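Side-chain contacts in histidine triad protein (PDB 1Y23), which probably binds nucleotides as a dimeric member of the histidine triad (HIT) family and binds a zinc ion: residues B[62-67]-B[99-104]; B[7-12]-B[43-48]; B[51-56]-B[88-93]. All coordinates share one frame; numbering follows the deposited sequence.

Contact 1: residues B[62-67]-B[99-104]. With ZN (zinc ion), chain G.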
loop_
_atom_site.group_PDB
_atom_site.type_symbol
_atom_site.label_atom_id
_atom_site.label_comp_id
_atom_site.label_asym_id
_atom_site.label_seq_id
_atom_site.Cartn_x
_atom_site.Cartn_y
_atom_site.Cartn_z
ATOM N N LYS B 62 4.171 7.561 -11.793
ATOM C CA LYS B 62 3.759 6.927 -13.036
ATOM C C LYS B 62 4.720 5.803 -13.457
ATOM O O LYS B 62 4.285 4.773 -13.968
ATOM C CB LYS B 62 3.664 7.987 -14.142
ATOM C CG LYS B 62 3.373 7.441 -15.538
ATOM C CD LYS B 62 3.532 8.536 -16.599
ATOM C CE LYS B 62 3.329 7.994 -18.003
ATOM N NZ LYS B 62 3.507 9.036 -19.056
ATOM N N GLN B 63 6.016 6.004 -13.242
ATOM C CA GLN B 63 7.017 5.003 -13.609
ATOM C C GLN B 63 7.125 3.892 -12.559
ATOM O O GLN B 63 7.953 2.993 -12.698
ATOM C CB GLN B 63 8.401 5.651 -13.756
ATOM C CG GLN B 63 8.411 6.995 -14.481
ATOM C CD GLN B 63 9.732 7.725 -14.310
ATOM O OE1 GLN B 63 10.305 7.733 -13.220
ATOM N NE2 GLN B 63 10.210 8.352 -15.373
ATOM N N TYR B 64 6.295 3.952 -11.519
ATOM C CA TYR B 64 6.354 2.962 -10.454
ATOM C C TYR B 64 5.152 2.064 -10.209
ATOM O O TYR B 64 5.253 0.843 -10.326
ATOM C CB TYR B 64 6.694 3.637 -9.123
ATOM C CG TYR B 64 6.658 2.683 -7.955
ATOM C CD1 TYR B 64 7.727 1.834 -7.687
ATOM C CD2 TYR B 64 5.519 2.586 -7.148
ATOM C CE1 TYR B 64 7.667 0.904 -6.643
ATOM C CE2 TYR B 64 5.442 1.658 -6.103
ATOM C CZ TYR B 64 6.525 0.820 -5.857
ATOM O OH TYR B 64 6.460 -0.098 -4.826
ATOM N N PHE B 65 4.019 2.665 -9.859
ATOM C CA PHE B 65 2.824 1.904 -9.510
ATOM C C PHE B 65 2.294 0.854 -10.476
ATOM O O PHE B 65 1.751 -0.155 -10.032
ATOM C CB PHE B 65 1.672 2.848 -9.152
ATOM C CG PHE B 65 0.475 2.135 -8.564
ATOM C CD1 PHE B 65 0.569 1.482 -7.335
ATOM C CD2 PHE B 65 -0.733 2.081 -9.253
ATOM C CE1 PHE B 65 -0.522 0.785 -6.807
ATOM C CE2 PHE B 65 -1.829 1.386 -8.731
ATOM C CZ PHE B 65 -1.721 0.738 -7.505
ATOM N N HIS B 66 2.428 1.081 -11.781
ATOM C CA HIS B 66 1.909 0.114 -12.739
ATOM C C HIS B 66 2.485 -1.290 -12.508
ATOM O O HIS B 66 1.807 -2.300 -12.736
ATOM C CB HIS B 66 2.184 0.560 -14.184
ATOM C CG HIS B 66 3.600 0.364 -14.618
ATOM N ND1 HIS B 66 4.574 1.323 -14.442
ATOM C CD2 HIS B 66 4.225 -0.713 -15.154
ATOM C CE1 HIS B 66 5.738 0.845 -14.845
ATOM N NE2 HIS B 66 5.554 -0.390 -15.280
ATOM N N ALA B 67 3.727 -1.362 -12.047
ATOM C CA ALA B 67 4.356 -2.656 -11.795
ATOM C C ALA B 67 3.706 -3.434 -10.637
ATOM O O ALA B 67 3.713 -4.670 -10.631
ATOM C CB ALA B 67 5.851 -2.473 -11.525
ATOM N N PHE B 99 15.531 3.521 4.785
ATOM C CA PHE B 99 14.984 4.767 4.261
ATOM C C PHE B 99 14.991 4.924 2.737
ATOM O O PHE B 99 15.484 5.917 2.200
ATOM C CB PHE B 99 15.658 5.978 4.919
ATOM C CG PHE B 99 15.306 6.156 6.382
ATOM C CD1 PHE B 99 14.068 5.735 6.881
ATOM C CD2 PHE B 99 16.202 6.780 7.253
ATOM C CE1 PHE B 99 13.725 5.921 8.227
ATOM C CE2 PHE B 99 15.874 6.976 8.604
ATOM C CZ PHE B 99 14.628 6.547 9.091
ATOM N N HIS B 100 14.422 3.934 2.057
ATOM C CA HIS B 100 14.289 3.931 0.599
ATOM C C HIS B 100 12.887 3.366 0.402
ATOM O O HIS B 100 12.589 2.272 0.880
ATOM C CB HIS B 100 15.352 3.030 -0.052
ATOM C CG HIS B 100 15.371 3.086 -1.553
ATOM N ND1 HIS B 100 16.517 2.882 -2.293
ATOM C CD2 HIS B 100 14.376 3.286 -2.456
ATOM C CE1 HIS B 100 16.231 2.952 -3.580
ATOM N NE2 HIS B 100 14.941 3.195 -3.707
ATOM N N TYR B 101 12.024 4.121 -0.274
ATOM C CA TYR B 101 10.641 3.693 -0.485
ATOM C C TYR B 101 10.538 2.272 -1.010
ATOM O O TYR B 101 11.228 1.897 -1.956
ATOM C CB TYR B 101 9.909 4.637 -1.459
ATOM C CG TYR B 101 8.456 4.257 -1.699
ATOM C CD1 TYR B 101 7.443 4.699 -0.838
ATOM C CD2 TYR B 101 8.104 3.394 -2.744
ATOM C CE1 TYR B 101 6.117 4.284 -1.009
ATOM C CE2 TYR B 101 6.789 2.971 -2.925
ATOM C CZ TYR B 101 5.796 3.416 -2.053
ATOM O OH TYR B 101 4.494 2.983 -2.211
ATOM N N HIS B 102 9.671 1.486 -0.381
ATOM C CA HIS B 102 9.435 0.114 -0.800
ATOM C C HIS B 102 8.022 -0.314 -0.446
ATOM O O HIS B 102 7.464 0.110 0.563
ATOM C CB HIS B 102 10.454 -0.860 -0.179
ATOM C CG HIS B 102 10.606 -0.734 1.308
ATOM N ND1 HIS B 102 11.228 0.341 1.904
ATOM C CD2 HIS B 102 10.251 -1.567 2.314
ATOM C CE1 HIS B 102 11.254 0.165 3.211
ATOM N NE2 HIS B 102 10.668 -0.988 3.489
ATOM N N MET B 103 7.447 -1.147 -1.304
ATOM C CA MET B 103 6.102 -1.659 -1.112
ATOM C C MET B 103 6.201 -3.158 -0.882
ATOM O O MET B 103 6.900 -3.852 -1.620
ATOM C CB MET B 103 5.263 -1.399 -2.364
ATOM C CG MET B 103 3.852 -1.950 -2.302
ATOM S SD MET B 103 2.689 -0.795 -1.545
ATOM C CE MET B 103 1.882 -0.141 -3.005
ATOM N N HIS B 104 5.533 -3.657 0.155
ATOM C CA HIS B 104 5.528 -5.090 0.429
ATOM C C HIS B 104 4.323 -5.700 -0.266
ATOM O O HIS B 104 3.211 -5.175 -0.167
ATOM C CB HIS B 104 5.361 -5.401 1.920
ATOM C CG HIS B 104 6.518 -5.003 2.774
ATOM N ND1 HIS B 104 6.585 -3.783 3.416
ATOM C CD2 HIS B 104 7.630 -5.681 3.141
ATOM C CE1 HIS B 104 7.685 -3.733 4.145
ATOM N NE2 HIS B 104 8.337 -4.872 3.997
HETATM ZN ZN ZN G . 18.317 3.736 -1.595
#
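Y64 pushes its phenol into the angle between Y101 and M103, and the closest contacts across the two segments all involve this residue. Y101 presents an edge to it: Y101 CE2 lies 3.6 Å from Y64 CZ, with the ring planes at 85° and the centroids 5.5 Å apart, an offset edge-to-face (T-shaped) pair. Seen from Y101, the phenol end of Y64 sits at the ring edge, close to its plane. The second partner is the base of the M103 side chain, where CB stands 3.0 Å from Y64 OH, a tight approach near the plane of the Y64 ring. Both tyrosines have CG anti to the backbone N (chi1 175° in Y64), which carries each ring out from its backbone so that the two meet. A tyrosine suits position 64 because its ring supplies apolar area while its hydroxyl, carried deep into the interior, is satisfied by the backbone oxygen of V44. The same CE2 corner of Y101 also meets the ring of F56, edge-to-face, and F65 packs against F65 of the second subunit, so the cluster lies close to the dimer interface. Residues 100-104 carry the H-x-H-x-H signature of the family, in which the middle histidine is the nucleophile of characterised relatives. H102 ND1 donates to H100 O over 2.6 Å, nearly straight at 163° and in the imidazole plane, which fixes the rotation of that ring. H100 in turn gives ND1 to the zinc ion at 2.1 Å, and its NE2 is hydrogen-bonded to P46 O. The chemistry implies a division of labour: Y101 and M103 bury themselves under the 62-67 loop, and the alternating histidines are held by polar bonds and, at H100, by the metal.

Contact 2: residues B[7-12]-B[43-48]; sequences CIFCKI and LVIPKT. With ZN (zinc ion), chain G.
The F9 ring is met at two places by methyl groups from the strand, both approaching obliquely, while the H102 ring adds an edge-to-face partner. L43 CD1 lies 3.9 Å from F9 CZ, at the far end of the phenyl, its side chain crossing that of F9 at about a right angle. I45 CD1 comes in at the root, 3.7 Å from F9 CB. To get there I45 places CG1 in the crowded position between its backbone N and carbonyl carbon (chi1 78°), and the rest of the chain runs out extended. Two branched aliphatics two residues apart thus span the length of one long flat side chain, a match that a phenylalanine fills well. In this way helix 8-13 is laid against strand 42-46 of the antiparallel HIT sheet, and F31 of the neighbouring strand also touches L43 and I45. C7, two residues before F9, and C10, the residue after it, turn to metal chemistry: C7 SG binds the zinc ion at 2.3 Å and C10 SG at 2.5 Å, with H49 and H100 completing a CxxC, Cys2His2 site. C7 is also the N-cap of the helix, its SG accepting a weak bond from C10 N.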
loop_
_atom_site.group_PDB
_atom_site.type_symbol
_atom_site.label_atom_id
_atom_site.label_comp_id
_atom_site.label_asym_id
_atom_site.label_seq_id
_atom_site.Cartn_x
_atom_site.Cartn_y
_atom_site.Cartn_z
ATOM N N CYS B 7 22.516 2.753 1.980
ATOM C CA CYS B 7 21.213 2.168 1.681
ATOM C C CYS B 7 21.340 0.771 1.098
ATOM O O CYS B 7 21.904 0.591 0.022
ATOM C CB CYS B 7 20.453 3.048 0.688
ATOM S SG CYS B 7 18.864 2.349 0.182
ATOM N N ILE B 8 20.797 -0.217 1.798
ATOM C CA ILE B 8 20.875 -1.595 1.335
ATOM C C ILE B 8 20.140 -1.831 0.010
ATOM O O ILE B 8 20.520 -2.713 -0.765
ATOM C CB ILE B 8 20.317 -2.567 2.402
ATOM C CG1 ILE B 8 20.815 -3.987 2.129
ATOM C CG2 ILE B 8 18.790 -2.553 2.385
ATOM C CD1 ILE B 8 20.494 -4.966 3.239
ATOM N N PHE B 9 19.092 -1.051 -0.250
ATOM C CA PHE B 9 18.321 -1.210 -1.489
ATOM C C PHE B 9 19.023 -0.621 -2.708
ATOM O O PHE B 9 18.863 -1.116 -3.825
ATOM C CB PHE B 9 16.930 -0.584 -1.355
ATOM C CG PHE B 9 16.005 -1.346 -0.448
ATOM C CD1 PHE B 9 16.324 -2.636 -0.021
ATOM C CD2 PHE B 9 14.801 -0.780 -0.033
ATOM C CE1 PHE B 9 15.459 -3.349 0.806
ATOM C CE2 PHE B 9 13.925 -1.485 0.796
ATOM C CZ PHE B 9 14.253 -2.775 1.218
ATOM N N CYS B 10 19.786 0.444 -2.498
ATOM C CA CYS B 10 20.522 1.049 -3.595
ATOM C C CYS B 10 21.633 0.091 -4.013
ATOM O O CYS B 10 21.978 0.005 -5.190
ATOM C CB CYS B 10 21.105 2.406 -3.173
ATOM S SG CYS B 10 19.972 3.820 -3.411
ATOM N N LYS B 11 22.183 -0.642 -3.049
ATOM C CA LYS B 11 23.250 -1.596 -3.343
ATOM C C LYS B 11 22.686 -2.829 -4.052
ATOM O O LYS B 11 23.403 -3.503 -4.788
ATOM C CB LYS B 11 23.972 -2.008 -2.058
ATOM C CG LYS B 11 24.452 -0.830 -1.230
ATOM C CD LYS B 11 25.348 -1.274 -0.091
ATOM C CE LYS B 11 26.783 -1.467 -0.569
ATOM N NZ LYS B 11 27.399 -0.148 -0.916
ATOM N N ILE B 12 21.410 -3.131 -3.820
ATOM C CA ILE B 12 20.779 -4.260 -4.491
ATOM C C ILE B 12 20.461 -3.825 -5.923
ATOM O O ILE B 12 20.530 -4.624 -6.855
ATOM C CB ILE B 12 19.467 -4.696 -3.797
ATOM C CG1 ILE B 12 19.771 -5.277 -2.410
ATOM C CG2 ILE B 12 18.742 -5.722 -4.657
ATOM C CD1 ILE B 12 18.534 -5.636 -1.591
ATOM N N LEU B 43 9.393 -7.372 -2.527
ATOM C CA LEU B 43 9.632 -5.948 -2.313
ATOM C C LEU B 43 9.680 -5.270 -3.677
ATOM O O LEU B 43 10.443 -5.677 -4.550
ATOM C CB LEU B 43 10.955 -5.707 -1.600
ATOM C CG LEU B 43 10.904 -5.970 -0.101
ATOM C CD1 LEU B 43 12.321 -6.064 0.444
ATOM C CD2 LEU B 43 10.108 -4.846 0.583
ATOM N N VAL B 44 8.854 -4.244 -3.856
ATOM C CA VAL B 44 8.812 -3.504 -5.109
ATOM C C VAL B 44 9.304 -2.099 -4.798
ATOM O O VAL B 44 8.670 -1.351 -4.042
ATOM C CB VAL B 44 7.380 -3.417 -5.679
ATOM C CG1 VAL B 44 7.394 -2.715 -7.020
ATOM C CG2 VAL B 44 6.779 -4.801 -5.810
ATOM N N ILE B 45 10.443 -1.745 -5.374
ATOM C CA ILE B 45 11.016 -0.436 -5.132
ATOM C C ILE B 45 11.402 0.263 -6.429
ATOM O O ILE B 45 11.592 -0.381 -7.455
ATOM C CB ILE B 45 12.285 -0.548 -4.237
ATOM C CG1 ILE B 45 13.485 -1.014 -5.063
ATOM C CG2 ILE B 45 12.049 -1.579 -3.132
ATOM C CD1 ILE B 45 14.795 -1.026 -4.300
ATOM N N PRO B 46 11.483 1.603 -6.405
ATOM C CA PRO B 46 11.866 2.377 -7.589
ATOM C C PRO B 46 13.387 2.444 -7.542
ATOM O O PRO B 46 13.959 2.407 -6.459
ATOM C CB PRO B 46 11.235 3.735 -7.324
ATOM C CG PRO B 46 11.401 3.855 -5.849
ATOM C CD PRO B 46 10.957 2.495 -5.357
ATOM N N LYS B 47 14.044 2.526 -8.691
ATOM C CA LYS B 47 15.497 2.593 -8.696
ATOM C C LYS B 47 15.947 3.952 -8.177
ATOM O O LYS B 47 17.011 4.071 -7.576
ATOM C CB LYS B 47 16.038 2.338 -10.104
ATOM C CG LYS B 47 15.729 0.927 -10.648
ATOM C CD LYS B 47 16.463 0.641 -11.967
ATOM C CE LYS B 47 16.186 -0.760 -12.493
ATOM N NZ LYS B 47 16.968 -1.069 -13.725
ATOM N N THR B 48 15.138 4.982 -8.408
ATOM C CA THR B 48 15.473 6.317 -7.927
ATOM C C THR B 48 15.456 6.256 -6.398
ATOM O O THR B 48 14.550 5.660 -5.817
ATOM C CB THR B 48 14.431 7.354 -8.391
ATOM O OG1 THR B 48 14.350 7.348 -9.822
ATOM C CG2 THR B 48 14.813 8.744 -7.913
HETATM ZN ZN ZN G . 18.317 3.736 -1.595
#

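Contact 3: residues B[51-56]-B[88-93]; sequences ENVYEF and NNNGEK
V53 N donates to N90 OD1 over 2.9 Å, almost straight at 166°, with the donor standing above the carbonyl plane of the amide. The bond ties the loop before helix 58-62 to the end of strand 83-90, the outermost strand of the HIT sheet within this chain, which pairs antiparallel with the second subunit and carries the sheet across the dimer. N90 works with both ends of its amide: ND2 gives one bond to N88 OD1 at 3.0 Å and another to L84 O of the second subunit. An asparagine suits this buried place because one flat group can accept from the loop and donate to two oxygens. With a leucine in its place, V53 N would probably lose its acceptor, and N88 OD1 and L84 O of the second subunit a donor. V53 crosses N90 at about a right angle and sets its CG1 over the N90 amide, 3.5 Å from N90 ND2, while its CB abuts the oxygen end of N88, 3.6 Å from N88 OD1. N52 puts its CB 3.4 Å from N90 OD1, while its own OD1 turns back within the loop to accept weakly from Y54 N, as in an Asx turn.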
loop_
_atom_site.group_PDB
_atom_site.type_symbol
_atom_site.label_atom_id
_atom_site.label_comp_id
_atom_site.label_asym_id
_atom_site.label_seq_id
_atom_site.Cartn_x
_atom_site.Cartn_y
_atom_site.Cartn_z
ATOM N N GLU B 51 13.234 8.429 -0.387
ATOM C CA GLU B 51 13.145 8.004 1.012
ATOM C C GLU B 51 11.817 7.415 1.426
ATOM O O GLU B 51 11.760 6.368 2.070
ATOM C CB GLU B 51 13.410 9.170 1.972
ATOM C CG GLU B 51 14.852 9.556 2.215
ATOM C CD GLU B 51 14.992 10.499 3.410
ATOM O OE1 GLU B 51 16.091 11.058 3.606
ATOM O OE2 GLU B 51 14.004 10.673 4.161
ATOM N N ASN B 52 10.742 8.109 1.078
ATOM C CA ASN B 52 9.423 7.673 1.492
ATOM C C ASN B 52 8.347 8.041 0.487
ATOM O O ASN B 52 8.634 8.609 -0.562
ATOM C CB ASN B 52 9.109 8.305 2.842
ATOM C CG ASN B 52 9.417 9.786 2.860
ATOM O OD1 ASN B 52 9.042 10.518 1.945
ATOM N ND2 ASN B 52 10.102 10.237 3.901
ATOM N N VAL B 53 7.101 7.743 0.829
ATOM C CA VAL B 53 6.003 8.021 -0.076
ATOM C C VAL B 53 5.799 9.518 -0.338
ATOM O O VAL B 53 5.266 9.893 -1.382
ATOM C CB VAL B 53 4.687 7.368 0.438
ATOM C CG1 VAL B 53 4.131 8.131 1.632
ATOM C CG2 VAL B 53 3.684 7.299 -0.678
ATOM N N TYR B 54 6.255 10.364 0.585
ATOM C CA TYR B 54 6.113 11.820 0.462
ATOM C C TYR B 54 6.905 12.447 -0.687
ATOM O O TYR B 54 6.476 13.445 -1.278
ATOM C CB TYR B 54 6.543 12.517 1.760
ATOM C CG TYR B 54 5.806 12.059 2.989
ATOM C CD1 TYR B 54 6.487 11.450 4.047
ATOM C CD2 TYR B 54 4.426 12.223 3.099
ATOM C CE1 TYR B 54 5.808 11.014 5.185
ATOM C CE2 TYR B 54 3.741 11.790 4.232
ATOM C CZ TYR B 54 4.437 11.185 5.269
ATOM O OH TYR B 54 3.767 10.732 6.380
ATOM N N GLU B 55 8.063 11.865 -0.983
ATOM C CA GLU B 55 8.956 12.362 -2.036
ATOM C C GLU B 55 8.544 11.979 -3.459
ATOM O O GLU B 55 9.230 12.326 -4.422
ATOM C CB GLU B 55 10.391 11.879 -1.791
ATOM C CG GLU B 55 10.951 12.232 -0.420
ATOM C CD GLU B 55 12.436 11.926 -0.297
ATOM O OE1 GLU B 55 12.851 10.809 -0.683
ATOM O OE2 GLU B 55 13.191 12.797 0.198
ATOM N N PHE B 56 7.427 11.270 -3.586
ATOM C CA PHE B 56 6.934 10.869 -4.890
ATOM C C PHE B 56 6.399 12.068 -5.661
ATOM O O PHE B 56 5.695 12.903 -5.089
ATOM C CB PHE B 56 5.791 9.849 -4.752
ATOM C CG PHE B 56 6.183 8.435 -5.080
ATOM C CD1 PHE B 56 6.231 7.460 -4.085
ATOM C CD2 PHE B 56 6.535 8.087 -6.378
ATOM C CE1 PHE B 56 6.631 6.154 -4.383
ATOM C CE2 PHE B 56 6.937 6.790 -6.692
ATOM C CZ PHE B 56 6.986 5.820 -5.689
ATOM N N ASN B 88 3.112 -0.374 2.796
ATOM C CA ASN B 88 4.188 0.583 2.656
ATOM C C ASN B 88 4.366 1.235 4.028
ATOM O O ASN B 88 3.390 1.672 4.629
ATOM C CB ASN B 88 3.786 1.629 1.623
ATOM C CG ASN B 88 4.696 2.824 1.626
ATOM O OD1 ASN B 88 4.257 3.955 1.427
ATOM N ND2 ASN B 88 5.973 2.586 1.844
ATOM N N ASN B 89 5.597 1.294 4.530
ATOM C CA ASN B 89 5.846 1.910 5.836
ATOM C C ASN B 89 6.713 3.153 5.667
ATOM O O ASN B 89 7.724 3.122 4.968
ATOM C CB ASN B 89 6.554 0.929 6.780
ATOM C CG ASN B 89 5.837 -0.404 6.891
ATOM O OD1 ASN B 89 4.613 -0.458 7.014
ATOM N ND2 ASN B 89 6.607 -1.493 6.872
ATOM N N ASN B 90 6.317 4.237 6.325
ATOM C CA ASN B 90 7.043 5.496 6.249
ATOM C C ASN B 90 7.386 5.998 7.646
ATOM O O ASN B 90 6.521 6.475 8.382
ATOM C CB ASN B 90 6.196 6.525 5.507
ATOM C CG ASN B 90 5.803 6.054 4.120
ATOM O OD1 ASN B 90 6.599 6.101 3.182
ATOM N ND2 ASN B 90 4.576 5.576 3.990
ATOM N N GLY B 91 8.657 5.876 8.004
ATOM C CA GLY B 91 9.093 6.310 9.310
ATOM C C GLY B 91 9.354 5.141 10.231
ATOM O O GLY B 91 8.616 4.151 10.240
ATOM N N GLU B 92 10.424 5.272 11.005
ATOM C CA GLU B 92 10.849 4.266 11.967
ATOM C C GLU B 92 9.686 3.688 12.757
ATOM O O GLU B 92 9.472 2.477 12.767
ATOM C CB GLU B 92 11.858 4.889 12.935
ATOM C CG GLU B 92 12.310 3.960 14.050
ATOM C CD GLU B 92 13.084 4.684 15.134
ATOM O OE1 GLU B 92 13.650 3.995 16.015
ATOM O OE2 GLU B 92 13.120 5.938 15.109
ATOM N N LYS B 93 8.938 4.559 13.426
ATOM C CA LYS B 93 7.807 4.107 14.231
ATOM C C LYS B 93 6.630 3.585 13.420
ATOM O O LYS B 93 5.673 3.075 13.987
ATOM C CB LYS B 93 7.365 5.221 15.187
ATOM C CG LYS B 93 8.188 5.246 16.479
ATOM C CD LYS B 93 7.921 3.981 17.305
ATOM C CE LYS B 93 8.921 3.811 18.446
ATOM N NZ LYS B 93 10.295 3.476 17.940
#

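In the fold
All three contacts reach the same antiparallel sheet, on three successive strands: contact 2 on 42-46, contact 1 on 103-108 and contact 3 on 83-90, the outermost within this chain, which pairs with the second subunit. The centres of contacts 1 and 2 lie about 10 Å apart. Those of contacts 1 and 3 are about 11 Å apart, and those of contacts 2 and 3 about 14 Å. Along the chain contact 2 closes first; contacts 3 and 1 then interleave, their segments alternating. Contacts 1 and 2 share the zinc ion and the strand pairing of V44 with M103, whereas contacts 1 and 3 both touch the other subunit. The histidine signature segment thus joins the zinc site, through H100, to the dimer interface, through M103.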